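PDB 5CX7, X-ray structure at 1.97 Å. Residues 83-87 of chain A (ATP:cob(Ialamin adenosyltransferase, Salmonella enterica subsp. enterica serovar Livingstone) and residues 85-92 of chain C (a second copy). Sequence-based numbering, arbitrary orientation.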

ATOM      1  N   VAL A  83     -14.239  21.389   9.256  1.00 15.45           N
ATOM      2  CA  VAL A  83     -14.276  20.368  10.327  1.00 17.09           C
ATOM      3  C   VAL A  83     -12.988  19.544  10.413  1.00 16.22           C
ATOM      4  O   VAL A  83     -12.729  18.889  11.438  1.00 13.00           O
ATOM      5  CB  VAL A  83     -15.562  19.516  10.206  1.00 19.20           C
ATOM      6  CG1 VAL A  83     -15.463  18.452   9.149  1.00 20.53           C
ATOM      7  CG2 VAL A  83     -15.944  18.880  11.529  1.00 19.87           C
ATOM      8  N   VAL A  84     -12.100  19.667   9.413  1.00 13.05           N
ATOM      9  CA  VAL A  84     -10.824  18.975   9.466  1.00 12.61           C
ATOM     10  C   VAL A  84      -9.635  19.888   9.825  1.00 12.80           C
ATOM     11  O   VAL A  84      -8.498  19.420   9.833  1.00 13.37           O
ATOM     12  CB  VAL A  84     -10.545  18.176   8.132  1.00 11.90           C
ATOM     13  CG1 VAL A  84     -11.672  17.200   7.903  1.00 11.76           C
ATOM     14  CG2 VAL A  84     -10.338  19.108   6.968  1.00 12.53           C
ATOM     15  N   GLN A  85      -9.920  21.168  10.052  1.00 13.18           N
ATOM     16  CA  GLN A  85      -8.856  22.107  10.341  1.00 13.68           C
ATOM     17  C   GLN A  85      -8.226  21.752  11.741  1.00 12.84           C
ATOM     18  O   GLN A  85      -8.889  21.086  12.578  1.00 11.94           O
ATOM     19  CB  GLN A  85      -9.357  23.526  10.435  1.00 14.31           C
ATOM     20  CG  GLN A  85      -9.897  24.090   9.108  1.00 14.37           C
ATOM     21  CD  GLN A  85      -8.880  24.035   8.026  1.00 16.50           C
ATOM     22  OE1 GLN A  85      -7.762  24.548   8.167  1.00 14.92           O
ATOM     23  NE2 GLN A  85      -9.227  23.383   6.906  1.00 14.69           N
ATOM     24  N   PRO A  86      -6.985  22.164  11.957  1.00 13.70           N
ATOM     25  CA  PRO A  86      -6.417  22.101  13.359  1.00 13.57           C
ATOM     26  C   PRO A  86      -7.422  22.693  14.328  1.00 16.87           C
ATOM     27  O   PRO A  86      -8.014  23.753  14.021  1.00 16.53           O
ATOM     28  CB  PRO A  86      -5.172  22.959  13.265  1.00 15.76           C
ATOM     29  CG  PRO A  86      -4.718  22.728  11.825  1.00 15.43           C
ATOM     30  CD  PRO A  86      -6.000  22.661  11.007  1.00 14.29           C
ATOM     31  N   GLY A  87      -7.675  22.005  15.459  1.00 15.93           N
ATOM     32  CA  GLY A  87      -8.583  22.500  16.466  1.00 16.19           C
ATOM     33  C   GLY A  87     -10.042  22.106  16.228  1.00 18.72           C
ATOM     34  O   GLY A  87     -10.875  22.305  17.094  1.00 16.07           O
TER
ATOM     35  N   GLN C  85      -1.502  25.135   3.367  1.00 11.71           N
ATOM     36  CA  GLN C  85      -1.480  25.464   4.765  1.00 13.02           C
ATOM     37  C   GLN C  85      -2.873  25.276   5.376  1.00 14.24           C
ATOM     38  O   GLN C  85      -3.879  25.359   4.670  1.00 12.38           O
ATOM     39  CB  GLN C  85      -0.986  26.895   5.010  1.00 13.08           C
ATOM     40  CG  GLN C  85       0.439  27.179   4.505  1.00 13.19           C
ATOM     41  CD  GLN C  85       1.458  26.293   5.163  1.00 13.14           C
ATOM     42  OE1 GLN C  85       1.493  26.206   6.426  1.00 15.24           O
ATOM     43  NE2 GLN C  85       2.269  25.624   4.397  1.00 13.71           N
ATOM     44  N   PRO C  86      -2.938  25.017   6.686  1.00 14.39           N
ATOM     45  CA  PRO C  86      -4.235  25.161   7.395  1.00 15.11           C
ATOM     46  C   PRO C  86      -4.891  26.465   6.995  1.00 14.69           C
ATOM     47  O   PRO C  86      -4.234  27.513   6.948  1.00 15.69           O
ATOM     48  CB  PRO C  86      -3.824  25.136   8.887  1.00 16.01           C
ATOM     49  CG  PRO C  86      -2.558  24.320   8.896  1.00 15.63           C
ATOM     50  CD  PRO C  86      -1.843  24.682   7.618  1.00 16.09           C
ATOM     51  N   GLY C  87      -6.156  26.403   6.647  1.00 14.97           N
ATOM     52  CA  GLY C  87      -6.919  27.562   6.307  1.00 15.27           C
ATOM     53  C   GLY C  87      -6.813  27.937   4.835  1.00 15.81           C
ATOM     54  O   GLY C  87      -7.594  28.805   4.408  1.00 16.38           O
ATOM     55  N   ALA C  88      -5.969  27.268   4.057  1.00 14.31           N
ATOM     56  CA  ALA C  88      -5.844  27.556   2.623  1.00 13.36           C
ATOM     57  C   ALA C  88      -6.570  26.518   1.776  1.00 13.62           C
ATOM     58  O   ALA C  88      -7.151  25.566   2.291  1.00 13.84           O
ATOM     59  CB  ALA C  88      -4.380  27.625   2.252  1.00 13.62           C
ATOM     60  N   ALA C  89      -6.691  26.843   0.488  1.00 14.36           N
ATOM     61  CA  ALA C  89      -7.712  26.195  -0.375  1.00 13.73           C
ATOM     62  C   ALA C  89      -7.507  24.660  -0.552  1.00 12.56           C
ATOM     63  O   ALA C  89      -8.514  23.949  -0.635  1.00 12.51           O
ATOM     64  CB  ALA C  89      -7.762  26.896  -1.727  1.00 14.03           C
ATOM     65  N   LEU C  90      -6.244  24.226  -0.570  1.00 10.75           N
ATOM     66  CA  LEU C  90      -5.898  22.827  -0.745  1.00 12.33           C
ATOM     67  C   LEU C  90      -5.285  22.181   0.492  1.00 11.75           C
ATOM     68  O   LEU C  90      -4.508  21.251   0.381  1.00 13.67           O
ATOM     69  CB  LEU C  90      -5.019  22.670  -1.946  1.00 11.15           C
ATOM     70  CG  LEU C  90      -5.542  23.187  -3.277  1.00 12.77           C
ATOM     71  CD1 LEU C  90      -4.509  23.046  -4.372  1.00 14.97           C
ATOM     72  CD2 LEU C  90      -6.889  22.537  -3.665  1.00 12.78           C
ATOM     73  N   TYR C  91      -5.691  22.589   1.644  1.00 11.67           N
ATOM     74  CA  TYR C  91      -5.256  21.971   2.914  1.00 11.65           C
ATOM     75  C   TYR C  91      -5.566  20.464   2.842  1.00 12.90           C
ATOM     76  O   TYR C  91      -6.657  20.060   2.354  1.00 11.94           O
ATOM     77  CB  TYR C  91      -5.988  22.588   4.103  1.00 12.94           C
ATOM     78  CG  TYR C  91      -5.735  21.809   5.335  1.00 13.86           C
ATOM     79  CD1 TYR C  91      -4.499  21.893   5.990  1.00 14.77           C
ATOM     80  CD2 TYR C  91      -6.714  20.994   5.885  1.00 15.38           C
ATOM     81  CE1 TYR C  91      -4.225  21.182   7.167  1.00 15.85           C
ATOM     82  CE2 TYR C  91      -6.439  20.261   7.030  1.00 15.91           C
ATOM     83  CZ  TYR C  91      -5.196  20.367   7.667  1.00 17.27           C
ATOM     84  OH  TYR C  91      -4.957  19.565   8.728  1.00 18.71           O
ATOM     85  N   GLY C  92      -4.603  19.649   3.276  1.00 11.89           N
ATOM     86  CA  GLY C  92      -4.718  18.240   3.202  1.00 12.82           C
ATOM     87  C   GLY C  92      -4.276  17.513   1.917  1.00 13.91           C
ATOM     88  O   GLY C  92      -4.262  16.303   1.890  1.00 11.50           O
TER
HETATM   89  O   HOH W   1      -6.820  17.405   9.060  1.00 13.20           O

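The contact between the two stretches buries 232 Å² over both sides and joins two loop segments. Chain C enters it through a type II β turn that runs from Gln85(C) to Ala88(C), closed by a backbone hydrogen bond from Ala88(C) N to Gln85(C) O at 2.9 Å. Gln85(C) itself makes no contact with the chain A stretch; both polar atoms of its side-chain amide are hydrogen-bonded elsewhere in the structure.

Pro86(C) is the first residue to touch the chain A stretch. Its CB packs 3.9 Å from CG of Pro86(A), so the same proline of each copy meets the other through its ring. The equivalence does not extend to the neighbouring glutamines, since Gln85(A), unlike Gln85(C), reaches across. CA to CB of Gln85(A) points sideways, but the end of the side chain comes nearer to the chain C stretch; both glutamines are m at chi1 and chi2, so the rotamer does not set them apart. OE1 of Gln85(A) lies 3.6 Å from the carbonyl carbon, C, of Pro86(C).

The same oxygen accepts the one direct hydrogen bond of the contact, from Gly87(C) N to Gln85(A) OE1 at 2.9 Å. The distance is short, but the N-H...O angle of 128° is far from linear and the bond is weak. Gly87(C) has a positive phi of 87°, and at its backbone angles a CB would be jammed against the carbonyl oxygen of Pro86(C), so the turn by itself calls for glycine here.

Ala88(C), Ala89(C) and Leu90(C) make no contact with the chain A stretch. They carry the backbone through a second turn, of type I, from Ala88(C) to Tyr91(C), in which Tyr91(C) N donates a weak 3.4 Å bond to Ala88(C) O.

This turn leads to Tyr91(C), which has the largest area covered by the opposing stretch. Its CA-to-CB bond points toward the chain A stretch, and chi1 is t. Gln85(A) OE1 lies over one face of the ring, while NE2 of the same amide approaches CD2 of Tyr91(C) to 3.6 Å. Val84(A) adds an apolar contact, CG2 to CE2 of Tyr91(C) at 4.1 Å, and Pro86(A) CD lies 4.1 Å from Tyr91(C) CZ. The phenol also gains a polar link: water 1 donates to Val84(A) O at 2.7 Å and is hydrogen-bonded to Tyr91(C) OH at 2.9 Å, bridging the copies.

Beyond the ring, Gly92(C) makes no contact with the chain A stretch and occupies the N-cap position immediately before a helix.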